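Local coordinates for protein DNA polymerase sliding clamp 2 (PDB 3LX2) that probably encircles DNA as a ring-shaped homotrimer and tethers the replicative polymerase and other DNA-processing proteins to it as a sliding platform, at residues A[84-90]-A[101-106]; A[137-142]-A[212-218]; A[159-164]-A[189-195]. All blocks are in the same frame, centred on the assembly; numbering follows the deposited sequence.

How the contacts relate
The three contacts are spread along one subunit of the ring. Contact 1 pairs two strands of a hairpin in the N-terminal part, close to an interface with a second subunit, whereas contacts 2 and 3 both belong to the C-terminal part and reach the same nine-stranded sheet. Residues 159-164 and 189-195 are nested in the chain between the two segments of contact 2; the centres of these two contacts are about 20 Å apart and their nearest atoms about 6 Å. Contacts 1 and 2 lie about 26 Å apart between centres and each carries a sulfate. Contacts 1 and 3, about 45 Å apart between centres, stand on opposite sides of the subunit's centre.

Contact 1. Residues A[84-90]-A[101-106]; sequences RSRDTLV and VGLLGD. With SO4 (sulfate ion), chain E.
The carbonyl oxygen of V90 is gripped twice by the opposing strand: G102 N donates to V90 O over 2.9 Å in a nearly straight bond (168°), and V101 CA adds a CH-O contact to the same oxygen at 3.4 Å. L104 O is held in the same manner, by T88 N at 3.0 Å and by the CA of D87. With the return bonds from V90 N to G102 O and from L104 N to T88 O, T88-L104 and V90-G102 form hydrogen-bonded antiparallel pairs, and L89-L103 is the non-hydrogen-bonded pair between them.

On the face carrying T88, V90 and L104, V90 CG2 packs against L104 CD1 at 3.7 Å, while T88 OG1 lies over L104 CB; its chi1 of 75° sets the hydroxyl between backbone N and carbonyl carbon, turned to the leucine. W110 continues this apolar patch. On the other face L89 CD1 touches V101 CG1, and L89 and L103 meet A10 of helix 10-21.

Beyond the paired residues, D87 OD1 approaches G105 CA to 3.4 Å, an approach helped by the lack of a side chain there, and accepts a bond from a water that is also weakly linked to D106 N. R84 NH2 makes a long salt bridge of 3.6 Å to D106 OD2, which sits at the edge of the guanidinium although the two planes are 58° apart. The type II turn from R84 to D87 offers R86 N to a sulfate, 2.6 Å from its O2; S9 OG binds the same ion. D106 packs on P184 of a second subunit, placing this end of an antiparallel beta hairpin of the PCNA N-terminal domain beside the interface that closes the trimeric ring.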
# COMPACT_ATOMS: atom_id res chain seq x y z
N ARG A 84 3.47 17.90 1.37
CA ARG A 84 3.36 17.16 2.62
C ARG A 84 2.26 17.77 3.50
O ARG A 84 1.70 18.83 3.17
CB ARG A 84 4.71 17.07 3.33
CG ARG A 84 5.72 16.06 2.66
CD ARG A 84 6.51 15.23 3.74
NE ARG A 84 7.28 16.10 4.65
CZ ARG A 84 7.51 15.83 5.93
NH1 ARG A 84 7.04 14.71 6.50
NH2 ARG A 84 8.23 16.69 6.66
N SER A 85 1.93 17.10 4.60
CA SER A 85 0.95 17.62 5.54
C SER A 85 1.37 19.02 6.01
O SER A 85 2.55 19.31 6.26
CB SER A 85 0.79 16.65 6.72
OG SER A 85 2.09 16.25 7.19
N ARG A 86 0.40 19.91 6.11
CA ARG A 86 0.68 21.28 6.45
C ARG A 86 1.49 22.11 5.45
O ARG A 86 1.75 23.25 5.75
CB ARG A 86 1.27 21.35 7.88
CG ARG A 86 0.34 20.73 8.97
CD ARG A 86 1.02 20.31 10.32
NE ARG A 86 1.82 19.06 10.31
CZ ARG A 86 3.16 19.00 10.17
NH1 ARG A 86 3.86 20.11 10.03
NH2 ARG A 86 3.80 17.83 10.19
N ASP A 87 1.90 21.62 4.26
CA ASP A 87 2.54 22.53 3.25
C ASP A 87 1.53 23.59 2.84
O ASP A 87 0.34 23.29 2.71
CB ASP A 87 2.96 21.81 1.96
CG ASP A 87 4.30 21.00 2.07
OD1 ASP A 87 5.13 21.23 2.96
OD2 ASP A 87 4.52 20.11 1.24
N THR A 88 1.95 24.82 2.63
CA THR A 88 1.02 25.77 2.05
C THR A 88 1.19 25.83 0.52
O THR A 88 2.17 25.32 0.00
CB THR A 88 1.13 27.23 2.68
OG1 THR A 88 2.29 27.87 2.18
CG2 THR A 88 1.11 27.19 4.18
N LEU A 89 0.23 26.42 -0.18
CA LEU A 89 0.26 26.46 -1.63
C LEU A 89 0.27 27.90 -2.06
O LEU A 89 -0.52 28.72 -1.58
CB LEU A 89 -1.00 25.81 -2.22
CG LEU A 89 -1.37 25.98 -3.72
CD1 LEU A 89 -0.27 25.55 -4.61
CD2 LEU A 89 -2.66 25.19 -4.10
N VAL A 90 1.17 28.21 -2.99
CA VAL A 90 1.20 29.53 -3.59
C VAL A 90 1.03 29.39 -5.07
O VAL A 90 1.79 28.66 -5.71
CB VAL A 90 2.57 30.23 -3.45
CG1 VAL A 90 2.52 31.66 -4.10
CG2 VAL A 90 3.08 30.28 -2.00
N VAL A 101 4.31 27.81 -9.18
CA VAL A 101 3.67 27.04 -8.10
C VAL A 101 4.65 26.78 -6.97
O VAL A 101 5.73 26.20 -7.16
CB VAL A 101 3.20 25.64 -8.60
CG1 VAL A 101 2.43 24.85 -7.49
CG2 VAL A 101 2.38 25.76 -9.87
N GLY A 102 4.28 27.19 -5.77
CA GLY A 102 5.17 27.00 -4.67
C GLY A 102 4.60 26.09 -3.61
O GLY A 102 3.41 26.11 -3.36
N LEU A 103 5.48 25.32 -2.99
CA LEU A 103 5.06 24.43 -1.89
C LEU A 103 5.91 24.79 -0.68
O LEU A 103 7.13 24.62 -0.70
CB LEU A 103 5.26 22.95 -2.27
CG LEU A 103 4.42 22.38 -3.44
CD1 LEU A 103 4.79 20.89 -3.69
CD2 LEU A 103 2.95 22.44 -3.15
N LEU A 104 5.30 25.36 0.34
CA LEU A 104 6.10 25.94 1.41
C LEU A 104 5.95 25.13 2.69
O LEU A 104 4.86 25.05 3.26
CB LEU A 104 5.75 27.43 1.64
CG LEU A 104 5.51 28.32 0.38
CD1 LEU A 104 5.53 29.79 0.72
CD2 LEU A 104 6.47 28.08 -0.74
N GLY A 105 7.05 24.50 3.11
CA GLY A 105 7.05 23.69 4.34
C GLY A 105 8.37 23.83 5.09
O GLY A 105 8.82 24.95 5.33
N ASP A 106 8.97 22.71 5.50
CA ASP A 106 10.34 22.77 6.05
C ASP A 106 11.36 23.25 5.00
O ASP A 106 12.31 23.95 5.34
CB ASP A 106 10.73 21.40 6.62
CG ASP A 106 9.82 20.98 7.78
OD1 ASP A 106 9.31 21.87 8.51
OD2 ASP A 106 9.60 19.75 7.93
S SO4 E . -3.12 19.38 5.69
O1 SO4 E . -4.07 19.82 4.71
O2 SO4 E . -1.81 19.13 5.08
O3 SO4 E . -3.05 20.53 6.61
O4 SO4 E . -3.55 18.14 6.37
O HOH W 1 7.91 20.41 3.26

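Contact 2. Residues A[137-142]-A[212-218]; sequences LAGALK and LADADEV. With SO4 (sulfate ion), chain D.
The carboxylate of D214 lies with one face over G139, D214 CG being 3.7 Å from G139 CA, and with the other toward a sulfate oxygen, though the very short bond that D214 N would make to this ion leaves the sulfate's exact place doubtful. At OD1 the carboxylate receives K142, whose CE is 3.3 Å away and whose NZ forms a salt bridge of 3.5 Å; the two side chains cross at about a right angle. A bend at chi3 (-87°) carries the ammonium group on to L212 O, to which K142 NZ donates over 2.8 Å. K142, just past the first turn of the helix, thereby holds both the D214 carboxylate and the L212 carbonyl. The D216 carboxylate, by contrast, is met from above its plane by A213 N, a bond within the type I turn from A213 to D216.

This is the junction where strand 132-137 passes directly into helix 138-151, with L137 at the N-cap position; in PCNA rings such helices line the channel through which DNA passes. L137 and E217 form a non-hydrogen-bonded antiparallel pair. Just beyond it, two amides at the start of the helix are satisfied by the turn: A138 N donates to D216 O, almost in line with the D216 carbonyl, and G139 N reaches D214 O at 3.0 Å, using an in-plane lone pair of that oxygen. L137 CD2 presses on A215 O at 3.3 Å. On the apolar side, A138 CB packs against L212 CB and V218 CG2, the latter at 3.9 Å, and L141 CD1 reaches V218 CG1; L209 of helix 202-209 touches L141 and K142.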
# COMPACT_ATOMS: atom_id res chain seq x y z
N LEU A 137 -24.10 11.81 3.32
CA LEU A 137 -22.69 11.77 3.67
C LEU A 137 -21.91 11.09 2.56
O LEU A 137 -22.39 10.11 1.97
CB LEU A 137 -22.49 11.00 4.97
CG LEU A 137 -22.82 11.58 6.36
CD1 LEU A 137 -22.45 10.57 7.38
CD2 LEU A 137 -22.01 12.88 6.61
N ALA A 138 -20.70 11.56 2.30
CA ALA A 138 -19.90 11.06 1.17
C ALA A 138 -19.64 9.57 1.23
O ALA A 138 -19.67 8.88 0.19
CB ALA A 138 -18.58 11.83 1.06
N GLY A 139 -19.40 9.08 2.47
CA GLY A 139 -19.14 7.66 2.77
C GLY A 139 -20.33 6.79 2.40
O GLY A 139 -20.16 5.68 1.93
N ALA A 140 -21.53 7.33 2.60
CA ALA A 140 -22.75 6.63 2.23
C ALA A 140 -22.81 6.47 0.71
O ALA A 140 -22.91 5.33 0.21
CB ALA A 140 -23.99 7.36 2.76
N LEU A 141 -22.76 7.58 -0.03
CA LEU A 141 -22.67 7.49 -1.49
C LEU A 141 -21.56 6.56 -1.90
O LEU A 141 -21.79 5.69 -2.71
CB LEU A 141 -22.43 8.82 -2.15
CG LEU A 141 -23.65 9.72 -2.22
CD1 LEU A 141 -23.46 10.73 -3.34
CD2 LEU A 141 -24.95 8.92 -2.44
N LYS A 142 -20.37 6.73 -1.35
CA LYS A 142 -19.25 5.93 -1.87
C LYS A 142 -19.55 4.46 -1.65
O LYS A 142 -19.06 3.62 -2.36
CB LYS A 142 -17.93 6.27 -1.19
CG LYS A 142 -17.33 7.56 -1.71
CD LYS A 142 -15.88 7.72 -1.30
CE LYS A 142 -15.72 8.37 0.03
NZ LYS A 142 -14.29 8.76 0.28
N LEU A 212 -13.25 13.30 -1.61
CA LEU A 212 -13.97 13.65 -0.41
C LEU A 212 -13.75 12.68 0.76
O LEU A 212 -13.53 11.46 0.56
CB LEU A 212 -15.47 13.71 -0.73
CG LEU A 212 -15.85 14.72 -1.81
CD1 LEU A 212 -17.32 14.66 -1.91
CD2 LEU A 212 -15.40 16.14 -1.41
N ALA A 213 -13.81 13.21 1.97
CA ALA A 213 -13.70 12.36 3.16
C ALA A 213 -15.11 11.86 3.53
O ALA A 213 -16.09 12.55 3.19
CB ALA A 213 -13.06 13.12 4.33
N ASP A 214 -15.22 10.70 4.20
CA ASP A 214 -16.55 10.07 4.36
C ASP A 214 -17.54 11.02 4.98
O ASP A 214 -18.75 10.95 4.71
CB ASP A 214 -16.50 8.80 5.19
CG ASP A 214 -15.88 7.63 4.46
OD1 ASP A 214 -15.73 7.63 3.21
OD2 ASP A 214 -15.49 6.69 5.16
N ALA A 215 -17.01 11.94 5.77
CA ALA A 215 -17.81 12.79 6.60
C ALA A 215 -18.29 14.08 5.87
O ALA A 215 -19.30 14.65 6.23
CB ALA A 215 -17.02 13.10 7.90
N ASP A 216 -17.60 14.50 4.81
CA ASP A 216 -18.12 15.56 3.90
C ASP A 216 -19.60 15.39 3.48
O ASP A 216 -20.05 14.34 3.00
CB ASP A 216 -17.26 15.73 2.64
CG ASP A 216 -15.79 16.06 2.96
OD1 ASP A 216 -15.52 16.64 4.03
OD2 ASP A 216 -14.90 15.72 2.15
N GLU A 217 -20.35 16.45 3.68
CA GLU A 217 -21.69 16.52 3.14
C GLU A 217 -21.65 16.73 1.62
O GLU A 217 -20.80 17.49 1.10
CB GLU A 217 -22.46 17.64 3.82
CG GLU A 217 -22.67 17.36 5.31
CD GLU A 217 -23.38 18.49 6.08
OE1 GLU A 217 -24.24 19.21 5.52
OE2 GLU A 217 -23.04 18.62 7.29
N VAL A 218 -22.53 16.00 0.94
CA VAL A 218 -22.71 16.08 -0.47
C VAL A 218 -24.17 16.33 -0.71
O VAL A 218 -25.01 15.61 -0.20
CB VAL A 218 -22.41 14.74 -1.18
CG1 VAL A 218 -22.73 14.85 -2.72
CG2 VAL A 218 -20.98 14.23 -0.87
S SO4 D . -12.11 9.62 5.57
O1 SO4 D . -13.33 9.35 4.80
O2 SO4 D . -11.09 10.24 4.73
O3 SO4 D . -12.52 10.48 6.71
O4 SO4 D . -11.50 8.37 6.02

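Contact 3. Residues A[159-164]-A[189-195]; sequences ATPEKL and LEHKMTK
H191 reaches across to the 159-164 loop from its CB outward. CB rests against P161, 4.0 Å from both its CA and its CG. With CG anti to the backbone N (chi1 -151°), the ring extends toward the loop, and CD2 comes within 3.5 Å of T160 C and near the methyl of A159. At the tip NE2 donates to A159 O over 3.1 Å, but the bond is weak and bent (127°). The peptide between A159 and T160 thus borders the ring edge, while one ring face is covered by the backbone of its own segment, M193 O and T194 N, each offset toward the rim.

P161 packs against the end of strand 186-191 and the residues after it: its CG touches H191 CB, M193 O at 3.8 Å and T194 OG1 at 4.0 Å. Further back, L189 CD2 lies against the backbone of the loop, 3.7 Å from both P161 O and K163 N, where a backbone bond from T160 N to K163 O closes the loop.

The loop joins strands 154-159 and 164-169 of the four-stranded sheet, where A159 pairs with A196 of strand 196-201. L189 and H191 belong to strand 186-191, the edge strand of the nine-stranded sheet within this chain, beside strand 132-137, whose V132 touches both A159 and H191 and whose V136 touches L164.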
# COMPACT_ATOMS: atom_id res chain seq x y z
N ALA A 159 -36.07 7.98 -5.49
CA ALA A 159 -36.65 8.48 -4.26
C ALA A 159 -38.18 8.45 -4.20
O ALA A 159 -38.90 8.66 -5.18
CB ALA A 159 -36.13 9.89 -3.95
N THR A 160 -38.66 8.15 -2.99
CA THR A 160 -39.97 8.58 -2.52
C THR A 160 -39.62 9.67 -1.48
O THR A 160 -38.42 10.02 -1.35
CB THR A 160 -40.72 7.42 -1.86
OG1 THR A 160 -40.13 7.14 -0.57
CG2 THR A 160 -40.65 6.17 -2.77
N PRO A 161 -40.63 10.22 -0.74
CA PRO A 161 -40.37 11.25 0.26
C PRO A 161 -39.74 10.74 1.58
O PRO A 161 -39.20 11.55 2.34
CB PRO A 161 -41.75 11.85 0.52
CG PRO A 161 -42.53 11.55 -0.70
CD PRO A 161 -42.07 10.17 -1.04
N GLU A 162 -39.83 9.43 1.83
CA GLU A 162 -39.21 8.81 3.02
C GLU A 162 -38.00 7.99 2.64
O GLU A 162 -37.30 7.48 3.52
CB GLU A 162 -40.18 7.85 3.74
CG GLU A 162 -41.48 8.43 4.35
CD GLU A 162 -42.60 8.61 3.32
OE1 GLU A 162 -42.51 8.07 2.18
OE2 GLU A 162 -43.58 9.32 3.67
N LYS A 163 -37.77 7.85 1.33
CA LYS A 163 -36.90 6.79 0.84
C LYS A 163 -35.92 7.22 -0.26
O LYS A 163 -36.32 7.62 -1.38
CB LYS A 163 -37.75 5.59 0.37
CG LYS A 163 -37.18 4.21 0.79
CD LYS A 163 -38.20 3.07 0.51
CE LYS A 163 -38.35 2.11 1.73
NZ LYS A 163 -39.60 1.27 1.64
N LEU A 164 -34.62 7.09 0.08
CA LEU A 164 -33.54 7.28 -0.88
C LEU A 164 -32.85 5.95 -1.12
O LEU A 164 -32.23 5.38 -0.21
CB LEU A 164 -32.53 8.34 -0.40
CG LEU A 164 -31.42 8.71 -1.42
CD1 LEU A 164 -31.94 9.55 -2.54
CD2 LEU A 164 -30.26 9.43 -0.76
N LEU A 189 -33.97 15.14 3.08
CA LEU A 189 -34.58 14.56 1.90
C LEU A 189 -35.90 15.21 1.52
O LEU A 189 -36.89 15.15 2.25
CB LEU A 189 -34.75 13.05 2.07
CG LEU A 189 -35.53 12.36 0.96
CD1 LEU A 189 -34.80 12.52 -0.38
CD2 LEU A 189 -35.71 10.92 1.36
N GLU A 190 -35.92 15.80 0.34
CA GLU A 190 -37.06 16.56 -0.06
C GLU A 190 -37.46 16.05 -1.45
O GLU A 190 -36.62 15.98 -2.34
CB GLU A 190 -36.71 18.06 -0.05
CG GLU A 190 -37.85 18.98 0.35
CD GLU A 190 -38.46 18.63 1.73
OE1 GLU A 190 -37.75 18.72 2.75
OE2 GLU A 190 -39.66 18.27 1.77
N HIS A 191 -38.71 15.63 -1.57
CA HIS A 191 -39.31 15.21 -2.83
C HIS A 191 -40.40 16.20 -3.19
O HIS A 191 -41.32 16.43 -2.39
CB HIS A 191 -39.94 13.82 -2.71
CG HIS A 191 -39.95 13.04 -4.00
ND1 HIS A 191 -40.30 13.60 -5.21
CD2 HIS A 191 -39.65 11.75 -4.25
CE1 HIS A 191 -40.21 12.68 -6.16
NE2 HIS A 191 -39.82 11.55 -5.60
N LYS A 192 -40.30 16.79 -4.38
CA LYS A 192 -41.39 17.59 -4.97
C LYS A 192 -42.23 16.72 -5.89
O LYS A 192 -42.41 17.02 -7.07
CB LYS A 192 -40.85 18.81 -5.73
CG LYS A 192 -41.29 20.16 -5.17
CD LYS A 192 -40.81 21.30 -6.06
CE LYS A 192 -39.32 21.53 -5.89
NZ LYS A 192 -38.79 22.36 -7.02
N MET A 193 -42.73 15.62 -5.31
CA MET A 193 -43.63 14.66 -5.95
C MET A 193 -43.48 13.33 -5.21
O MET A 193 -43.34 13.32 -3.98
CB MET A 193 -43.34 14.49 -7.45
CG MET A 193 -44.47 13.84 -8.25
SD MET A 193 -43.83 13.28 -9.86
CE MET A 193 -45.11 12.13 -10.41
N THR A 194 -43.47 12.23 -5.95
CA THR A 194 -43.60 10.91 -5.36
C THR A 194 -42.93 9.74 -6.12
O THR A 194 -42.57 8.74 -5.50
CB THR A 194 -45.11 10.65 -4.99
OG1 THR A 194 -45.24 10.62 -3.56
CG2 THR A 194 -45.69 9.35 -5.62
N LYS A 195 -42.75 9.85 -7.44
CA LYS A 195 -42.02 8.80 -8.17
C LYS A 195 -40.85 9.45 -8.90
O LYS A 195 -41.08 10.35 -9.71
CB LYS A 195 -42.92 8.07 -9.19
CG LYS A 195 -44.39 7.82 -8.76
CD LYS A 195 -45.09 6.77 -9.63
CE LYS A 195 -44.73 5.34 -9.17
NZ LYS A 195 -45.23 4.28 -10.11